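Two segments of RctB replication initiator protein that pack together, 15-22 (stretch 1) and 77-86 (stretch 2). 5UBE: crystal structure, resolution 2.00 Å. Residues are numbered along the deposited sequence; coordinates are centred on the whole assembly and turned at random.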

# COMPACT_ATOMS: atom_id res chain seq x y z
N HIS A 15 6.10 12.78 -6.83
CA HIS A 15 4.97 12.19 -7.53
C HIS A 15 5.38 10.93 -8.28
O HIS A 15 4.59 9.99 -8.41
N LYS A 16 6.62 10.91 -8.78
CA LYS A 16 7.16 9.75 -9.48
C LYS A 16 7.09 8.47 -8.65
O LYS A 16 7.09 7.37 -9.22
N ASP A 17 7.03 8.58 -7.32
CA ASP A 17 6.94 7.37 -6.52
C ASP A 17 5.60 6.66 -6.71
O ASP A 17 5.52 5.44 -6.51
N GLY A 18 4.57 7.40 -7.11
CA GLY A 18 3.25 6.82 -7.26
C GLY A 18 2.50 6.76 -5.94
O GLY A 18 2.78 7.50 -4.98
N HIS A 19 1.53 5.86 -5.89
CA HIS A 19 0.75 5.69 -4.68
C HIS A 19 1.63 5.14 -3.57
O HIS A 19 2.65 4.48 -3.82
N LEU A 20 1.22 5.39 -2.32
CA LEU A 20 2.03 5.14 -1.14
C LEU A 20 1.30 4.23 -0.15
O LEU A 20 0.08 4.32 0.01
N PHE A 21 2.06 3.37 0.52
CA PHE A 21 1.55 2.45 1.52
C PHE A 21 2.25 2.69 2.85
O PHE A 21 3.48 2.65 2.92
N GLU A 22 1.47 2.90 3.90
CA GLU A 22 2.05 3.07 5.23
C GLU A 22 2.47 1.71 5.78
O GLU A 22 1.66 0.79 5.87
N THR A 77 3.59 -4.74 -13.05
CA THR A 77 3.67 -3.40 -13.60
C THR A 77 2.89 -2.45 -12.70
O THR A 77 2.25 -2.87 -11.75
N ARG A 78 2.94 -1.16 -13.02
CA ARG A 78 2.06 -0.21 -12.36
C ARG A 78 0.60 -0.61 -12.53
O ARG A 78 -0.20 -0.52 -11.60
N ALA A 79 0.25 -1.08 -13.73
CA ALA A 79 -1.14 -1.45 -13.99
C ALA A 79 -1.57 -2.63 -13.14
O ALA A 79 -2.70 -2.65 -12.63
N ALA A 80 -0.71 -3.64 -12.98
CA ALA A 80 -1.09 -4.81 -12.19
C ALA A 80 -1.20 -4.47 -10.71
O ALA A 80 -2.13 -4.94 -10.03
N ILE A 81 -0.28 -3.66 -10.19
CA ILE A 81 -0.39 -3.16 -8.81
C ILE A 81 -1.71 -2.41 -8.64
O ILE A 81 -2.50 -2.70 -7.72
N GLN A 82 -1.98 -1.45 -9.53
CA GLN A 82 -3.21 -0.67 -9.42
C GLN A 82 -4.44 -1.56 -9.46
O GLN A 82 -5.42 -1.30 -8.76
N GLN A 83 -4.42 -2.62 -10.29
CA GLN A 83 -5.55 -3.54 -10.36
C GLN A 83 -5.78 -4.22 -9.01
O GLN A 83 -6.90 -4.18 -8.47
N ARG A 84 -4.74 -4.84 -8.46
CA ARG A 84 -4.86 -5.45 -7.13
C ARG A 84 -5.24 -4.40 -6.09
O ARG A 84 -6.07 -4.67 -5.20
N LEU A 85 -4.72 -3.18 -6.21
CA LEU A 85 -5.04 -2.16 -5.22
C LEU A 85 -6.50 -1.77 -5.29
O LEU A 85 -7.14 -1.63 -4.24
N ARG A 86 -7.08 -1.62 -6.49
CA ARG A 86 -8.50 -1.30 -6.57
C ARG A 86 -9.35 -2.41 -5.94
O ARG A 86 -10.34 -2.13 -5.26

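The contact is small, 277 Å² summed over both sides, and three side chains carry most of it: Phe-21 (53 Å²), His-19 (52 Å²) and Leu-85 (48 Å²). All three have CA-to-CB bonds directed toward the opposing stretch. Phe-21 adopts chi1 m (-62°) with chi2 at -88°, and Leu-85 adopts chi1 t, chi2 p. Together these rotamers bring Phe-21 CE1 to 3.6 Å from Leu-85 CD1, an apolar contact made at the edge of the phenyl ring, near its plane. Both residues are buried. Leu-20 lies between His-19 and Phe-21 in sequence but is out of reach, as expected where alternate residues of an extended segment face the same way.

The other methyl of Leu-85 approaches His-19. With chi1 m (-79°), the imidazole places His-19 ND1 3.6 Å from Leu-85 CD2, again at the ring edge. Leu-85 thus touches both aromatic rings, with CD1 nearest Phe-21 and CD2 nearest His-19. The same nitrogen, His-19 ND1, lies 2.9 Å from Gln-82 NE2; the coordinates leave the nature of this polar approach open. The CA-to-CB bond of Gln-82 points sideways, yet its m, m side chain brings the amide end nearer to stretch 1. Gln-82 and Leu-85 sit three positions apart on the helix, so both can reach one histidine.

Arg-78, one turn before Gln-82, extends the contact with 42 Å² covered. Its t, t, m side chain carries the guanidinium to the backbone of the turn: Arg-78 NH1 is 3.8 Å from Gly-18 CA and 4.0 Å from Asp-17 O, the latter near the guanidinium plane. An ideal CB on Gly-18 would fall 2.5 Å from Arg-78 NH1, a clash; the backbone angles there (84/-157) independently call for glycine.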

# COMPACT_ATOMS: atom_id res chain seq x y z
CB HIS A 15 4.34 13.19 -8.51
CG HIS A 15 3.65 14.34 -7.85
ND1 HIS A 15 2.29 14.37 -7.63
CD2 HIS A 15 4.14 15.51 -7.37
CE1 HIS A 15 1.97 15.51 -7.05
NE2 HIS A 15 3.07 16.22 -6.88
CB LYS A 16 8.62 10.06 -9.90
CG LYS A 16 9.24 9.07 -10.88
CD LYS A 16 10.70 9.41 -11.14
CE LYS A 16 11.43 8.26 -11.81
NZ LYS A 16 12.90 8.54 -11.95
CB ASP A 17 7.17 7.70 -5.04
CG ASP A 17 8.61 8.16 -4.76
OD1 ASP A 17 8.95 9.29 -5.14
OD2 ASP A 17 9.39 7.38 -4.16
CB HIS A 19 -0.44 4.77 -4.94
CG HIS A 19 -1.59 5.45 -5.61
ND1 HIS A 19 -2.72 4.77 -6.02
CD2 HIS A 19 -1.79 6.74 -5.94
CE1 HIS A 19 -3.56 5.62 -6.57
NE2 HIS A 19 -3.03 6.82 -6.54
CB LEU A 20 2.37 6.44 -0.43
CG LEU A 20 3.23 7.45 -1.19
CD1 LEU A 20 3.56 8.64 -0.31
CD2 LEU A 20 4.49 6.77 -1.66
CB PHE A 21 1.77 1.00 1.09
CG PHE A 21 1.04 0.63 -0.16
CD1 PHE A 21 -0.26 0.17 -0.11
CD2 PHE A 21 1.66 0.78 -1.40
CE1 PHE A 21 -0.93 -0.16 -1.29
CE2 PHE A 21 1.00 0.46 -2.56
CZ PHE A 21 -0.28 -0.01 -2.52
CB GLU A 22 1.03 3.77 6.13
CG GLU A 22 1.28 3.68 7.60
CD GLU A 22 0.04 4.02 8.40
OE1 GLU A 22 -0.47 5.16 8.24
OE2 GLU A 22 -0.45 3.14 9.14
CB THR A 77 3.10 -3.38 -15.00
OG1 THR A 77 1.77 -3.91 -14.94
CG2 THR A 77 3.95 -4.22 -15.94
CB ARG A 78 2.29 1.20 -12.90
CG ARG A 78 1.85 2.26 -11.90
CD ARG A 78 2.30 3.66 -12.27
NE ARG A 78 3.76 3.79 -12.31
CZ ARG A 78 4.51 4.15 -11.28
NH1 ARG A 78 3.95 4.42 -10.10
NH2 ARG A 78 5.82 4.24 -11.42
CB ALA A 79 -1.32 -1.74 -15.48
CB ALA A 80 -0.09 -5.95 -12.42
CB ILE A 81 0.81 -2.26 -8.45
CG1 ILE A 81 2.17 -2.98 -8.60
CG2 ILE A 81 0.63 -1.66 -7.06
CD1 ILE A 81 2.40 -4.14 -7.64
CB GLN A 82 -3.26 0.38 -10.54
CG GLN A 82 -2.61 1.70 -10.18
CD GLN A 82 -3.20 2.36 -8.94
OE1 GLN A 82 -4.40 2.59 -8.86
NE2 GLN A 82 -2.35 2.68 -7.96
CB GLN A 83 -5.31 -4.60 -11.44
CG GLN A 83 -6.41 -5.66 -11.55
CD GLN A 83 -5.97 -6.87 -12.38
OE1 GLN A 83 -5.26 -6.74 -13.37
NE2 GLN A 83 -6.38 -8.06 -11.95
CB ARG A 84 -3.56 -6.14 -6.75
CG ARG A 84 -3.28 -7.40 -7.56
CD ARG A 84 -1.78 -7.60 -7.70
NE ARG A 84 -1.41 -8.92 -8.22
CZ ARG A 84 -1.34 -9.22 -9.52
NH1 ARG A 84 -1.62 -8.30 -10.45
NH2 ARG A 84 -1.00 -10.44 -9.90
CB LEU A 85 -4.14 -0.93 -5.39
CG LEU A 85 -4.44 0.22 -4.41
CD1 LEU A 85 -4.15 -0.13 -2.95
CD2 LEU A 85 -3.69 1.48 -4.80
CB ARG A 86 -8.93 -1.08 -8.02
CG ARG A 86 -8.43 0.19 -8.67
CD ARG A 86 -9.12 0.41 -10.03
NE ARG A 86 -9.06 -0.77 -10.89
CZ ARG A 86 -8.03 -1.07 -11.68
NH1 ARG A 86 -6.96 -0.26 -11.72
NH2 ARG A 86 -8.05 -2.17 -12.41